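Local coordinates for protein arylmalonate decarboxylase (Bordetella bronchiseptica, PDB 3DG9) that decarboxylates 2-aryl-2-methylmalonates, releasing carbon dioxide and leaving the 2-arylpropionate, at residues L122-I127 with T146-L151. Numbering follows the deposited sequence.
Sequences LATAYI and TGCRSL. With PO4 (phosphate ion), chain B.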
loop_
_atom_site.group_PDB
_atom_site.type_symbol
_atom_site.label_atom_id
_atom_site.label_comp_id
_atom_site.label_asym_id
_atom_site.label_seq_id
_atom_site.Cartn_x
_atom_site.Cartn_y
_atom_site.Cartn_z
ATOM N N LEU A 122 7.832 1.542 -11.677
ATOM C CA LEU A 122 7.316 0.558 -10.723
ATOM C C LEU A 122 8.454 -0.272 -10.159
ATOM O O LEU A 122 9.261 -0.833 -10.914
ATOM C CB LEU A 122 6.285 -0.366 -11.354
ATOM C CG LEU A 122 5.180 0.331 -12.109
ATOM C CD1 LEU A 122 4.224 -0.709 -12.592
ATOM C CD2 LEU A 122 4.443 1.334 -11.269
ATOM N N ALA A 123 8.474 -0.383 -8.832
ATOM C CA ALA A 123 9.426 -1.206 -8.099
ATOM C C ALA A 123 8.600 -2.060 -7.191
ATOM O O ALA A 123 7.979 -1.543 -6.259
ATOM C CB ALA A 123 10.346 -0.340 -7.281
ATOM N N THR A 124 8.502 -3.356 -7.456
ATOM C CA THR A 124 7.544 -4.157 -6.707
ATOM C C THR A 124 8.136 -5.478 -6.207
ATOM O O THR A 124 9.179 -5.961 -6.669
ATOM C CB THR A 124 6.294 -4.536 -7.510
ATOM O OG1 THR A 124 6.579 -5.725 -8.264
ATOM C CG2 THR A 124 5.804 -3.433 -8.483
ATOM N N ALA A 125 7.448 -6.079 -5.251
ATOM C CA ALA A 125 7.824 -7.381 -4.741
ATOM C C ALA A 125 7.260 -8.530 -5.574
ATOM O O ALA A 125 7.575 -9.688 -5.257
ATOM C CB ALA A 125 7.343 -7.544 -3.296
ATOM N N TYR A 126 6.462 -8.231 -6.607
ATOM C CA TYR A 126 5.558 -9.228 -7.195
ATOM C C TYR A 126 6.054 -9.952 -8.441
ATOM O O TYR A 126 7.004 -9.553 -9.086
ATOM C CB TYR A 126 4.233 -8.592 -7.596
ATOM C CG TYR A 126 3.608 -7.579 -6.639
ATOM C CD1 TYR A 126 3.230 -7.945 -5.350
ATOM C CD2 TYR A 126 3.261 -6.305 -7.097
ATOM C CE1 TYR A 126 2.594 -7.022 -4.500
ATOM C CE2 TYR A 126 2.634 -5.383 -6.247
ATOM C CZ TYR A 126 2.315 -5.735 -4.957
ATOM O OH TYR A 126 1.663 -4.853 -4.136
ATOM N N ILE A 127 5.315 -10.996 -8.798
ATOM C CA ILE A 127 5.507 -11.678 -10.060
ATOM C C ILE A 127 4.858 -10.884 -11.181
ATOM O O ILE A 127 4.006 -10.018 -10.932
ATOM C CB ILE A 127 4.918 -13.120 -10.032
ATOM C CG1 ILE A 127 3.418 -13.096 -9.749
ATOM C CG2 ILE A 127 5.640 -13.968 -9.019
ATOM C CD1 ILE A 127 2.743 -14.485 -9.928
ATOM N N THR A 146 6.158 3.701 -16.377
ATOM C CA THR A 146 7.261 3.897 -17.303
ATOM C C THR A 146 8.139 2.691 -17.454
ATOM O O THR A 146 8.999 2.658 -18.329
ATOM C CB THR A 146 8.151 5.055 -16.839
ATOM O OG1 THR A 146 8.531 4.806 -15.494
ATOM C CG2 THR A 146 7.452 6.371 -16.916
ATOM N N GLY A 147 7.927 1.689 -16.613
ATOM C CA GLY A 147 8.791 0.533 -16.542
ATOM C C GLY A 147 8.588 -0.152 -15.212
ATOM O O GLY A 147 7.885 0.366 -14.343
ATOM N N CYS A 148 9.211 -1.315 -15.057
ATOM C CA CYS A 148 9.008 -2.143 -13.880
ATOM C C CYS A 148 10.250 -2.956 -13.583
ATOM O O CYS A 148 10.874 -3.516 -14.504
ATOM C CB CYS A 148 7.800 -3.045 -14.077
ATOM S SG CYS A 148 7.320 -3.995 -12.638
ATOM N N ARG A 149 10.635 -3.000 -12.303
ATOM C CA ARG A 149 11.582 -3.980 -11.816
ATOM C C ARG A 149 10.952 -4.599 -10.577
ATOM O O ARG A 149 10.270 -3.922 -9.821
ATOM C CB ARG A 149 12.931 -3.329 -11.482
ATOM C CG ARG A 149 13.705 -2.796 -12.704
ATOM C CD ARG A 149 14.080 -3.887 -13.690
ATOM N NE ARG A 149 14.934 -3.365 -14.750
ATOM C CZ ARG A 149 14.460 -2.852 -15.880
ATOM N NH1 ARG A 149 13.162 -2.732 -16.071
ATOM N NH2 ARG A 149 15.288 -2.385 -16.804
ATOM N N SER A 150 11.103 -5.909 -10.432
ATOM C CA SER A 150 10.423 -6.612 -9.387
ATOM C C SER A 150 11.177 -7.801 -8.820
ATOM O O SER A 150 12.168 -8.280 -9.406
ATOM C CB SER A 150 9.064 -7.100 -9.887
ATOM O OG SER A 150 9.224 -8.031 -10.936
ATOM N N LEU A 151 10.724 -8.250 -7.657
ATOM C CA LEU A 151 11.374 -9.328 -6.926
ATOM C C LEU A 151 10.794 -10.706 -7.213
ATOM O O LEU A 151 11.470 -11.716 -6.951
ATOM C CB LEU A 151 11.330 -9.067 -5.410
ATOM C CG LEU A 151 12.027 -7.772 -4.970
ATOM C CD1 LEU A 151 11.878 -7.539 -3.459
ATOM C CD2 LEU A 151 13.492 -7.745 -5.398
HETATM P P PO4 B . 0.305 -6.102 -1.021
HETATM O O1 PO4 B . 0.462 -4.652 -0.724
HETATM O O2 PO4 B . -0.797 -6.689 -0.235
HETATM O O3 PO4 B . 0.076 -6.264 -2.459
HETATM O O4 PO4 B . 1.567 -6.869 -0.680
#
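L122 and G147 begin a run of four backbone hydrogen bonds that joins two parallel strands, their short axes 4.8 Å apart and inclined by 16°. L122 N donates to G147 O, R149 N to L122 O, T124 N to R149 O and finally L151 N to T124 O, the last being more bent (N-H...O 140°). CA-H...O contacts supplement this network; S150 CA lies 3.1 Å from T124 O.

Side chains meet mainly on the face carrying L122, C148, T124 and S150, which helix 128-140 covers. With SG of C148 turned anti to its backbone N (chi1 -174°), the sulfur sits 4.0 Å from L122 CB, while L122 CG packs against G147 O. Farther along, T124 OG1 approaches S150 CB at 3.3 Å. On the face of A123 and R149, helix 164-176 packs on both side chains; L151, one residue past the bridged pairs, touches the same helix through L170. The guanidinium of R149 bends back, NH1 bonding to C148 O at 2.9 Å from above the carbonyl plane.

Polar side-chain contacts fix the chain from T124 to Y126. T124 OG1 accepts from Y126 N at 3.0 Å, an ST turn, and also bonds to N131 OD1; N131 ND2 in turn holds Y126 O, so both ends of the turn are tied to helix 128-140. Y126 reaches the phosphate, its OH donating to O3 at 2.7 Å and also bonding to S187. T75, S76 and G189 also hold this ion, probably a crystallisation component.

The whole is a parallel beta-alpha-beta unit, strand 119-124, helix 128-140 and strand 144-150, with strand 144-150 the outermost of its four-stranded parallel sheet; the anion lies on the C-terminal side of strand 119-124, a usual place for ligand sites in alpha/beta folds.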